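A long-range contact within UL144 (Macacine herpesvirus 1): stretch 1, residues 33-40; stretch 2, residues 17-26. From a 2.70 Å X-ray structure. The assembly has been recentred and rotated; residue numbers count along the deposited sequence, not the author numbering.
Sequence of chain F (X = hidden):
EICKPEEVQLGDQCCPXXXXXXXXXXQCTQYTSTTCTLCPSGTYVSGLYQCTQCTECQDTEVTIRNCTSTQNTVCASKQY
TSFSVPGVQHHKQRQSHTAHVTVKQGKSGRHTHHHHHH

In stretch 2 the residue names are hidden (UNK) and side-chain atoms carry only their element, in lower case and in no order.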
# COMPACT_ATOMS: atom_id res chain seq x y z
N SER F 33 -1.92 -2.32 9.38
CA SER F 33 -1.98 -2.27 7.89
C SER F 33 -3.19 -3.05 7.36
O SER F 33 -3.72 -3.91 8.08
CB SER F 33 -0.70 -2.83 7.34
OG SER F 33 -0.19 -3.84 8.21
N THR F 34 -3.58 -2.76 6.12
CA THR F 34 -4.49 -3.57 5.28
C THR F 34 -3.67 -4.70 4.64
O THR F 34 -2.52 -4.42 4.26
CB THR F 34 -5.07 -2.72 4.14
OG1 THR F 34 -5.54 -1.47 4.65
CG2 THR F 34 -6.19 -3.42 3.39
N THR F 35 -4.22 -5.91 4.56
CA THR F 35 -3.60 -7.06 3.84
C THR F 35 -4.33 -7.22 2.50
O THR F 35 -5.58 -7.26 2.51
CB THR F 35 -3.61 -8.34 4.69
OG1 THR F 35 -3.08 -8.04 5.98
CG2 THR F 35 -2.82 -9.46 4.08
N CYS F 36 -3.57 -7.26 1.40
CA CYS F 36 -4.08 -7.43 0.02
C CYS F 36 -3.50 -8.71 -0.58
O CYS F 36 -2.34 -9.02 -0.26
CB CYS F 36 -3.70 -6.24 -0.85
SG CYS F 36 -4.15 -4.66 -0.08
N THR F 37 -4.28 -9.43 -1.39
CA THR F 37 -3.82 -10.64 -2.11
C THR F 37 -4.09 -10.48 -3.61
O THR F 37 -5.15 -9.91 -3.96
CB THR F 37 -4.42 -11.92 -1.50
OG1 THR F 37 -4.15 -11.94 -0.10
CG2 THR F 37 -3.86 -13.18 -2.12
N LEU F 38 -3.13 -10.90 -4.43
CA LEU F 38 -3.18 -10.92 -5.92
C LEU F 38 -4.39 -11.73 -6.39
O LEU F 38 -4.44 -12.93 -6.10
CB LEU F 38 -1.86 -11.52 -6.41
CG LEU F 38 -1.53 -11.33 -7.89
CD1 LEU F 38 -1.53 -9.87 -8.30
CD2 LEU F 38 -0.18 -11.98 -8.21
N CYS F 39 -5.32 -11.10 -7.11
CA CYS F 39 -6.34 -11.80 -7.94
C CYS F 39 -5.60 -12.57 -9.03
O CYS F 39 -4.81 -11.99 -9.76
CB CYS F 39 -7.33 -10.83 -8.57
SG CYS F 39 -8.70 -10.35 -7.49
N PRO F 40 -5.81 -13.91 -9.17
CA PRO F 40 -5.05 -14.70 -10.14
C PRO F 40 -5.46 -14.40 -11.59
O PRO F 40 -6.56 -13.89 -11.80
CB PRO F 40 -5.39 -16.15 -9.76
CG PRO F 40 -6.75 -16.06 -9.11
CD PRO F 40 -6.78 -14.71 -8.42
N UNK F 17 -5.84 1.73 0.66
CA UNK F 17 -6.38 0.87 -0.38
C UNK F 17 -5.38 -0.22 -0.79
O UNK F 17 -4.25 -0.17 -0.34
c UNK F 17 -6.67 1.86 -1.51
c UNK F 17 -5.43 3.05 0.16
c UNK F 17 -5.62 2.94 -1.34
N UNK F 18 -5.83 -1.16 -1.62
CA UNK F 18 -4.98 -2.17 -2.29
C UNK F 18 -4.57 -1.65 -3.68
O UNK F 18 -5.31 -0.81 -4.24
c UNK F 18 -5.71 -3.50 -2.42
s UNK F 18 -6.03 -4.33 -0.83
N UNK F 19 -3.45 -2.14 -4.21
CA UNK F 19 -3.02 -1.86 -5.62
C UNK F 19 -3.95 -2.63 -6.58
O UNK F 19 -4.66 -3.54 -6.12
c UNK F 19 -0.56 -1.38 -5.01
c UNK F 19 1.83 -0.57 -4.85
n UNK F 19 2.02 -0.61 -3.38
c UNK F 19 -1.54 -2.22 -5.81
c UNK F 19 0.89 -1.65 -5.36
N UNK F 20 -3.90 -2.28 -7.86
CA UNK F 20 -4.94 -2.59 -8.88
C UNK F 20 -5.32 -4.08 -8.90
O UNK F 20 -6.53 -4.38 -8.85
n UNK F 20 -5.73 0.59 -12.04
c UNK F 20 -4.45 -0.62 -10.41
c UNK F 20 -4.45 -2.13 -10.26
c UNK F 20 -4.69 -0.21 -11.84
o UNK F 20 -3.98 -0.63 -12.75
N UNK F 21 -4.33 -4.98 -8.98
CA UNK F 21 -4.59 -6.42 -9.19
C UNK F 21 -4.89 -7.20 -7.92
O UNK F 21 -4.80 -8.43 -7.96
N UNK F 22 -5.25 -6.51 -6.83
CA UNK F 22 -5.31 -7.08 -5.46
C UNK F 22 -6.69 -6.83 -4.84
O UNK F 22 -7.30 -5.79 -5.13
c UNK F 22 -2.81 -6.78 -5.00
c UNK F 22 -0.16 -7.33 -5.70
c UNK F 22 -0.88 -6.37 -6.40
c UNK F 22 -2.19 -6.11 -6.05
c UNK F 22 -0.75 -8.00 -4.65
o UNK F 22 1.13 -7.62 -6.04
c UNK F 22 -2.06 -7.71 -4.29
c UNK F 22 -4.22 -6.47 -4.59
N UNK F 23 -7.15 -7.79 -4.03
CA UNK F 23 -8.38 -7.68 -3.19
C UNK F 23 -7.95 -7.64 -1.71
O UNK F 23 -6.85 -8.20 -1.39
n UNK F 23 -9.00 -14.26 -3.82
c UNK F 23 -9.31 -8.87 -3.44
n UNK F 23 -8.31 -14.65 -1.68
c UNK F 23 -9.09 -11.45 -3.32
n UNK F 23 -8.72 -12.50 -2.37
c UNK F 23 -8.68 -13.80 -2.63
c UNK F 23 -8.93 -10.11 -2.65
N UNK F 24 -8.78 -7.04 -0.85
CA UNK F 24 -8.55 -6.96 0.62
C UNK F 24 -8.76 -8.36 1.22
O UNK F 24 -9.87 -8.91 1.09
c UNK F 24 -9.41 -5.96 2.81
c UNK F 24 -9.24 -4.52 0.77
c UNK F 24 -9.49 -5.93 1.28
N UNK F 25 -7.70 -8.92 1.82
CA UNK F 25 -7.64 -10.25 2.48
C UNK F 25 -7.65 -10.06 4.01
O UNK F 25 -7.91 -11.05 4.72
c UNK F 25 -5.90 -12.09 2.91
c UNK F 25 -6.40 -11.00 1.99
o UNK F 25 -6.76 -11.56 0.73
N UNK F 26 -7.34 -8.86 4.49
CA UNK F 26 -7.38 -8.48 5.91
C UNK F 26 -7.64 -7.00 6.08
O UNK F 26 -6.93 -6.19 5.43

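Position 17 carries three side-chain carbons that close a ring onto the backbone N, which makes it Pro17; its CA-to-CB bond points away from stretch 1, and no side-chain atom comes within contact distance. At position 18 one carbon is followed by a sulfur, and this sulfur lies 2.1 Å from Cys36 SG, a covalent distance. The residue is Cys18, and the Cys18–Cys36 disulfide has a chi3 of -86°, close to the preferred right angle.

Position 19 has four carbons in a row ending in nitrogen, the mark of Lys19, whose end leads away from stretch 1. Three carbons, the third bearing one oxygen and one nitrogen, occupy position 20. An amide of this length is Gln20, exposed and out of reach of the partner strand. Position 21 has no side-chain atoms and is Gly21. Its O accepts a hydrogen bond from Cys39 N (2.8 Å), and a type I turn running from Lys19 to position 22 carries the chain into the strand.

At position 22 one carbon leads to a six-carbon ring bearing an oxygen, hence Tyr22. Leu38 CD1 sits over one face of the ring, 4.1 Å from its centroid, in a CH-pi contact, while Tyr22 CB packs 3.8 Å from Cys36 CB. Position 23 shows three carbons, a nitrogen, and a carbon carrying two more nitrogens: the guanidinium of Arg23. Its backbone pairs with Thr37 in both directions, Arg23 N to Thr37 O at 2.9 Å and Thr37 N to Arg23 O at 2.8 Å.

Position 24 has one carbon carrying two others, the branched side chain of Val24; its CG1 approaches Thr34 CG2 at 4.1 Å. At position 25 one carbon bears an oxygen and a carbon, as in threonine, and the oxygen lies 2.8 Å from Thr37 OG1. Thr25 OG1 donates this hydrogen bond. Position 26 lacks a side chain and is Gly26; an ideal CB would be tight, 3.2 Å from Thr35 CB.

The contact is an antiparallel strand pairing interrupted by a bulge. Thr35 faces Gly26, yet Cys36 faces Val24, so the register shifts by one, and Thr35 O receives both Thr25 N (2.8 Å) and Gly26 N (3.1 Å). Thr35 N returns a bond to Gly26 O at 2.9 Å. Cys36, Leu38, Tyr22 and Val24 share one face of the sheet, whereas Thr35, Thr37 and Arg23 point to the other. Backbone hydrogen bonds thus set the register, the disulfide ties Cys36 to the segment before the turn, and Leu38 covers the tyrosine ring.

Stretch 2, residues 17-26: PCKQGYRVTG
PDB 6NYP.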